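Local coordinates for C-type lectin domain family 4, member b1 (Mus musculus, PDB 6LFJ), which binds mannose through a calcium ion in its C-type lectin domain and may help regulate dendritic cells and immune reactivity, at residues D99-V104 / W116-C121. Residues are numbered along the deposited sequence; the frame is centred on the assembly and turned at random.
Sequences DNEKCV and WNDISC. With CA (calcium ion), chain C; MAN (alpha-D-mannopyranose), chain G.
Glu101 and Asp118 meet at a calcium ion in the primary sugar site of a C-type lectin domain, where the open end of the antiparallel hairpin of strands 103-109 and 113-119, with the loop leading into it, supplies half of the metal's ligands. Glu101 offers OE1; its CG stands anti to the carbonyl carbon (chi1 -69°) and the chain then runs extended, so that CB and CG lie along the backbone of Ile119 before the carboxylate reaches the ion. Asp118 grips the metal twice, through its backbone O and through OD1 at 2.3 Å from the calcium. Crowding of the acceptors, with Glu101 OE1 only 2.9 Å from Asp118 O, is made tolerable by the cation they share. Asn117 adds a side-chain ligand, and Glu95 and Ser97 complete the protein's share.

Mannose closes the shell with its vicinal O3 and O4, the mode of mannose-type C-type lectins. Glu101 OE2, the branch that does not bind calcium, lies 2.5 Å from mannose O3. A water bridges the same OE2 to the backbone N of Ser120, tying the carboxylate to the neighbouring turn. The second carboxylate oxygen of Asp118, OD2, is not a calcium ligand and forms a salt bridge with Arg74, which also takes the backbone O of Glu101; this second-shell arginine probably steadies both ligands.

Behind the site, Cys103 and Ile119 form a hydrogen-bonded pair, with Ile119 N 2.7 Å from Cys103 O. Val104 pairs with Asp118 without such bonds, and its CG1 packs on Trp116 CB at 3.7 Å. Covalently, the hairpin end is locked to the following turn by the disulfide of Cys103 SG and Cys121 SG, its S-S torsion 96°.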
loop_
_atom_site.group_PDB
_atom_site.type_symbol
_atom_site.label_atom_id
_atom_site.label_comp_id
_atom_site.label_asym_id
_atom_site.label_seq_id
_atom_site.Cartn_x
_atom_site.Cartn_y
_atom_site.Cartn_z
ATOM N N ASP A 99 -25.125 -3.310 4.328
ATOM C CA ASP A 99 -24.261 -3.171 5.529
ATOM C C ASP A 99 -24.108 -4.530 6.229
ATOM O O ASP A 99 -23.210 -4.641 7.071
ATOM C CB ASP A 99 -24.747 -2.070 6.466
ATOM C CG ASP A 99 -23.628 -1.514 7.329
ATOM O OD1 ASP A 99 -22.527 -1.318 6.782
ATOM O OD2 ASP A 99 -23.866 -1.293 8.533
ATOM N N ASN A 100 -24.891 -5.554 5.862
ATOM C CA ASN A 100 -24.746 -6.916 6.442
ATOM C C ASN A 100 -23.662 -7.713 5.696
ATOM O O ASN A 100 -23.297 -8.768 6.196
ATOM C CB ASN A 100 -26.069 -7.678 6.453
ATOM C CG ASN A 100 -26.154 -8.628 7.625
ATOM O OD1 ASN A 100 -25.553 -8.387 8.674
ATOM N ND2 ASN A 100 -26.898 -9.707 7.454
ATOM N N GLU A 101 -23.170 -7.206 4.561
ATOM C CA GLU A 101 -22.124 -7.865 3.731
ATOM C C GLU A 101 -20.777 -7.176 4.006
ATOM O O GLU A 101 -20.560 -6.056 3.490
ATOM C CB GLU A 101 -22.532 -7.821 2.252
ATOM C CG GLU A 101 -23.723 -8.715 1.922
ATOM C CD GLU A 101 -24.164 -8.691 0.461
ATOM O OE1 GLU A 101 -24.104 -7.601 -0.162
ATOM O OE2 GLU A 101 -24.552 -9.767 -0.071
ATOM N N LYS A 102 -19.905 -7.809 4.800
ATOM C CA LYS A 102 -18.702 -7.135 5.358
ATOM C C LYS A 102 -17.423 -7.566 4.626
ATOM O O LYS A 102 -16.370 -6.977 4.919
ATOM C CB LYS A 102 -18.597 -7.409 6.860
ATOM C CG LYS A 102 -19.765 -6.906 7.705
ATOM C CD LYS A 102 -19.903 -5.399 7.681
ATOM C CE LYS A 102 -20.776 -4.846 8.779
ATOM N NZ LYS A 102 -21.201 -3.462 8.471
ATOM N N CYS A 103 -17.491 -8.545 3.722
ATOM C CA CYS A 103 -16.316 -9.030 2.952
ATOM C C CYS A 103 -16.532 -8.767 1.459
ATOM O O CYS A 103 -17.665 -8.429 1.053
ATOM C CB CYS A 103 -16.041 -10.490 3.267
ATOM S SG CYS A 103 -15.365 -10.697 4.934
ATOM N N VAL A 104 -15.464 -8.846 0.671
ATOM C CA VAL A 104 -15.509 -8.412 -0.751
ATOM C C VAL A 104 -14.957 -9.530 -1.625
ATOM O O VAL A 104 -13.911 -10.113 -1.282
ATOM C CB VAL A 104 -14.759 -7.092 -0.965
ATOM C CG1 VAL A 104 -14.810 -6.620 -2.409
ATOM C CG2 VAL A 104 -15.300 -6.023 -0.036
ATOM N N TRP A 116 -16.032 -5.658 -8.106
ATOM C CA TRP A 116 -16.133 -6.057 -6.690
ATOM C C TRP A 116 -17.591 -6.130 -6.267
ATOM O O TRP A 116 -18.432 -5.348 -6.766
ATOM C CB TRP A 116 -15.385 -5.095 -5.782
ATOM C CG TRP A 116 -13.942 -4.874 -6.097
ATOM C CD1 TRP A 116 -13.107 -5.565 -6.927
ATOM C CD2 TRP A 116 -13.136 -3.867 -5.477
ATOM N NE1 TRP A 116 -11.840 -5.034 -6.880
ATOM C CE2 TRP A 116 -11.830 -3.992 -5.995
ATOM C CE3 TRP A 116 -13.410 -2.857 -4.550
ATOM C CZ2 TRP A 116 -10.798 -3.144 -5.598
ATOM C CZ3 TRP A 116 -12.386 -2.023 -4.156
ATOM C CH2 TRP A 116 -11.103 -2.157 -4.687
ATOM N N ASN A 117 -17.843 -7.029 -5.330
ATOM C CA ASN A 117 -19.169 -7.238 -4.712
ATOM C C ASN A 117 -18.966 -7.456 -3.211
ATOM O O ASN A 117 -18.148 -8.315 -2.835
ATOM C CB ASN A 117 -19.887 -8.429 -5.345
ATOM C CG ASN A 117 -21.221 -8.700 -4.682
ATOM O OD1 ASN A 117 -21.879 -7.755 -4.245
ATOM N ND2 ASN A 117 -21.622 -9.967 -4.611
ATOM N N ASP A 118 -19.693 -6.721 -2.378
ATOM C CA ASP A 118 -19.737 -7.026 -0.929
ATOM C C ASP A 118 -20.585 -8.285 -0.740
ATOM O O ASP A 118 -21.646 -8.408 -1.398
ATOM C CB ASP A 118 -20.204 -5.836 -0.095
ATOM C CG ASP A 118 -21.581 -5.297 -0.409
ATOM O OD1 ASP A 118 -22.056 -5.503 -1.540
ATOM O OD2 ASP A 118 -22.157 -4.638 0.482
ATOM N N ILE A 119 -20.108 -9.203 0.094
ATOM C CA ILE A 119 -20.822 -10.485 0.374
ATOM C C ILE A 119 -20.594 -10.885 1.826
ATOM O O ILE A 119 -19.727 -10.303 2.489
ATOM C CB ILE A 119 -20.409 -11.643 -0.555
ATOM C CG1 ILE A 119 -18.930 -12.016 -0.419
ATOM C CG2 ILE A 119 -20.796 -11.363 -1.999
ATOM C CD1 ILE A 119 -18.663 -13.461 -0.806
ATOM N N SER A 120 -21.398 -11.831 2.286
ATOM C CA SER A 120 -21.274 -12.440 3.627
ATOM C C SER A 120 -19.886 -13.072 3.740
ATOM O O SER A 120 -19.511 -13.878 2.861
ATOM C CB SER A 120 -22.370 -13.438 3.866
ATOM O OG SER A 120 -21.999 -14.324 4.912
ATOM N N CYS A 121 -19.151 -12.705 4.787
ATOM C CA CYS A 121 -17.807 -13.243 5.109
ATOM C C CYS A 121 -17.848 -14.771 5.259
ATOM O O CYS A 121 -16.799 -15.410 5.041
ATOM C CB CYS A 121 -17.286 -12.583 6.379
ATOM S SG CYS A 121 -17.006 -10.805 6.164
HETATM CA CA CA C . -23.389 -7.090 -2.464
HETATM C C1 MAN G . -26.561 -11.438 -4.514
HETATM C C2 MAN G . -25.367 -11.185 -3.568
HETATM C C3 MAN G . -25.216 -9.679 -3.308
HETATM C C4 MAN G . -25.122 -8.933 -4.597
HETATM C C5 MAN G . -26.309 -9.260 -5.496
HETATM C C6 MAN G . -26.030 -8.761 -6.920
HETATM O O2 MAN G . -24.175 -11.701 -4.123
HETATM O O3 MAN G . -24.073 -9.460 -2.551
HETATM O O4 MAN G . -25.159 -7.546 -4.327
HETATM O O5 MAN G . -26.441 -10.663 -5.708
HETATM O O6 MAN G . -27.249 -8.755 -7.649
HETATM O O HOH W 1 -20.453 -10.453 6.468
HETATM O O HOH W 2 -23.926 -12.192 0.855
#